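PDB 3WA7: tannase from Lactobacillus plantarum, which catalyses hydrolysis of the galloyl ester bonds of tannins, probably through the serine-based mechanism of alpha/beta-hydrolases. Local coordinates for residues V295-L300 / V327-L332. Residues are numbered along the deposited sequence; the frame is centred on the assembly and turned at random.
Sequences VVRQLL and VTDLDL. With SO4 (sulfate ion), chain B.
Helix segment 295-300 and strand 327-330 run roughly antiparallel, at 141° between their N-to-C directions and 8.4 Å between axes, and the CA atoms of R297 and L332 are the nearest pair across the segments. R297 and L330 lie alongside one another, sliding past in opposite directions. The arginine's CG lies 4.0 Å from L330 CB, and its CD rests 3.3 Å from L330 O. A bend at chi3 (-53°) then carries NE toward a sulfate ion, probably from the crystallisation liquor, which lies at the guanidinium edge and in its plane. NE donates to sulfate O1 and NH2 to O3 (2.7 Å) in two nearly straight bonds, while L332 N donates to the same O1 at 2.9 Å, so that in this crystal the anion bridges R297 and the first turn of helix 332-339. NH1 forms a salt bridge with D294. An alanine here removes the guanidinium, CG and CD, and would probably leave D294 without this partner, the packing over L330 opened and the sulfate more loosely held. Deeper in, L300 supplies most of the apolar contact: its CB meets L330 CD2 at 3.7 Å, and its CD1 presses tightly on L332 CD1 at 3.5 Å, the side chains of L300 and L332 crossing at about a right angle. V296 CG1 touches L332 CD2 more loosely, at 4.2 Å. This structural packing joins hairpin 320-323/326-330 and helix 332-339 to helix 291-309, all within the chain inserted between strands 199-203 and 410-414 of the central alpha/beta-hydrolase sheet, while V296 reaches I428 of helix 425-436.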
# COMPACT_ATOMS: atom_id res chain seq x y z
N VAL A 295 -16.30 -12.51 10.32
CA VAL A 295 -15.98 -11.11 10.06
C VAL A 295 -15.78 -10.86 8.58
O VAL A 295 -16.29 -9.89 8.03
CB VAL A 295 -14.72 -10.67 10.84
CG1 VAL A 295 -14.34 -9.24 10.48
CG2 VAL A 295 -14.99 -10.77 12.34
N VAL A 296 -15.03 -11.74 7.92
CA VAL A 296 -14.79 -11.60 6.49
C VAL A 296 -16.12 -11.68 5.75
O VAL A 296 -16.41 -10.87 4.88
CB VAL A 296 -13.84 -12.69 5.97
CG1 VAL A 296 -13.62 -12.52 4.47
CG2 VAL A 296 -12.52 -12.63 6.71
N ARG A 297 -16.94 -12.67 6.11
CA ARG A 297 -18.24 -12.85 5.47
C ARG A 297 -19.11 -11.60 5.66
O ARG A 297 -19.72 -11.10 4.72
CB ARG A 297 -18.97 -14.06 6.07
CG ARG A 297 -20.32 -14.35 5.41
CD ARG A 297 -21.12 -15.44 6.14
NE ARG A 297 -20.35 -16.66 6.34
CZ ARG A 297 -19.87 -17.06 7.51
NH1 ARG A 297 -20.07 -16.33 8.60
NH2 ARG A 297 -19.18 -18.19 7.60
N GLN A 298 -19.14 -11.10 6.89
CA GLN A 298 -19.94 -9.93 7.21
C GLN A 298 -19.47 -8.66 6.51
O GLN A 298 -20.28 -7.79 6.16
CB GLN A 298 -19.96 -9.75 8.73
CG GLN A 298 -20.80 -10.83 9.40
CD GLN A 298 -20.38 -11.16 10.82
OE1 GLN A 298 -20.92 -12.09 11.42
NE2 GLN A 298 -19.43 -10.41 11.35
N LEU A 299 -18.17 -8.54 6.30
CA LEU A 299 -17.62 -7.37 5.63
C LEU A 299 -18.05 -7.39 4.17
O LEU A 299 -18.34 -6.34 3.59
CB LEU A 299 -16.09 -7.38 5.74
CG LEU A 299 -15.35 -6.10 5.34
CD1 LEU A 299 -15.93 -4.89 6.08
CD2 LEU A 299 -13.89 -6.28 5.68
N LEU A 300 -18.12 -8.57 3.58
CA LEU A 300 -18.55 -8.69 2.19
C LEU A 300 -20.06 -8.44 2.09
O LEU A 300 -20.54 -7.91 1.08
CB LEU A 300 -18.17 -10.07 1.63
CG LEU A 300 -16.69 -10.13 1.25
CD1 LEU A 300 -16.22 -11.58 1.14
CD2 LEU A 300 -16.49 -9.40 -0.07
N VAL A 327 -29.31 -7.37 2.28
CA VAL A 327 -28.47 -8.53 1.99
C VAL A 327 -28.41 -9.23 3.35
O VAL A 327 -27.76 -8.75 4.28
CB VAL A 327 -27.05 -8.12 1.55
CG1 VAL A 327 -26.25 -9.35 1.17
CG2 VAL A 327 -27.13 -7.14 0.39
N THR A 328 -29.10 -10.37 3.46
CA THR A 328 -29.18 -11.08 4.73
C THR A 328 -28.20 -12.22 5.00
O THR A 328 -28.08 -12.67 6.14
CB THR A 328 -30.60 -11.62 4.94
OG1 THR A 328 -30.95 -12.50 3.86
CG2 THR A 328 -31.59 -10.47 4.98
N ASP A 329 -27.51 -12.70 3.97
CA ASP A 329 -26.57 -13.78 4.19
C ASP A 329 -25.63 -13.93 3.01
O ASP A 329 -25.83 -13.33 1.96
CB ASP A 329 -27.30 -15.10 4.43
CG ASP A 329 -26.55 -16.03 5.38
OD1 ASP A 329 -25.31 -15.92 5.47
OD2 ASP A 329 -27.21 -16.87 6.03
N LEU A 330 -24.60 -14.74 3.20
CA LEU A 330 -23.62 -14.98 2.16
C LEU A 330 -22.92 -16.32 2.31
O LEU A 330 -22.49 -16.69 3.40
CB LEU A 330 -22.55 -13.88 2.18
CG LEU A 330 -21.28 -14.16 1.36
CD1 LEU A 330 -21.62 -14.25 -0.12
CD2 LEU A 330 -20.24 -13.08 1.61
N ASP A 331 -22.84 -17.04 1.20
CA ASP A 331 -22.13 -18.31 1.15
C ASP A 331 -20.76 -17.82 0.68
O ASP A 331 -20.53 -17.63 -0.51
CB ASP A 331 -22.75 -19.23 0.09
CG ASP A 331 -22.01 -20.56 -0.04
OD1 ASP A 331 -20.80 -20.60 0.25
OD2 ASP A 331 -22.65 -21.56 -0.43
N LEU A 332 -19.85 -17.59 1.63
CA LEU A 332 -18.52 -17.08 1.30
C LEU A 332 -17.75 -17.94 0.32
O LEU A 332 -17.11 -17.42 -0.60
CB LEU A 332 -17.69 -16.89 2.59
CG LEU A 332 -16.28 -16.33 2.42
CD1 LEU A 332 -16.32 -15.01 1.67
CD2 LEU A 332 -15.64 -16.14 3.80
S SO4 B . -19.34 -20.05 4.41
O1 SO4 B . -20.10 -18.80 4.24
O2 SO4 B . -18.42 -20.26 3.28
O3 SO4 B . -18.57 -19.99 5.67
O4 SO4 B . -20.28 -21.19 4.47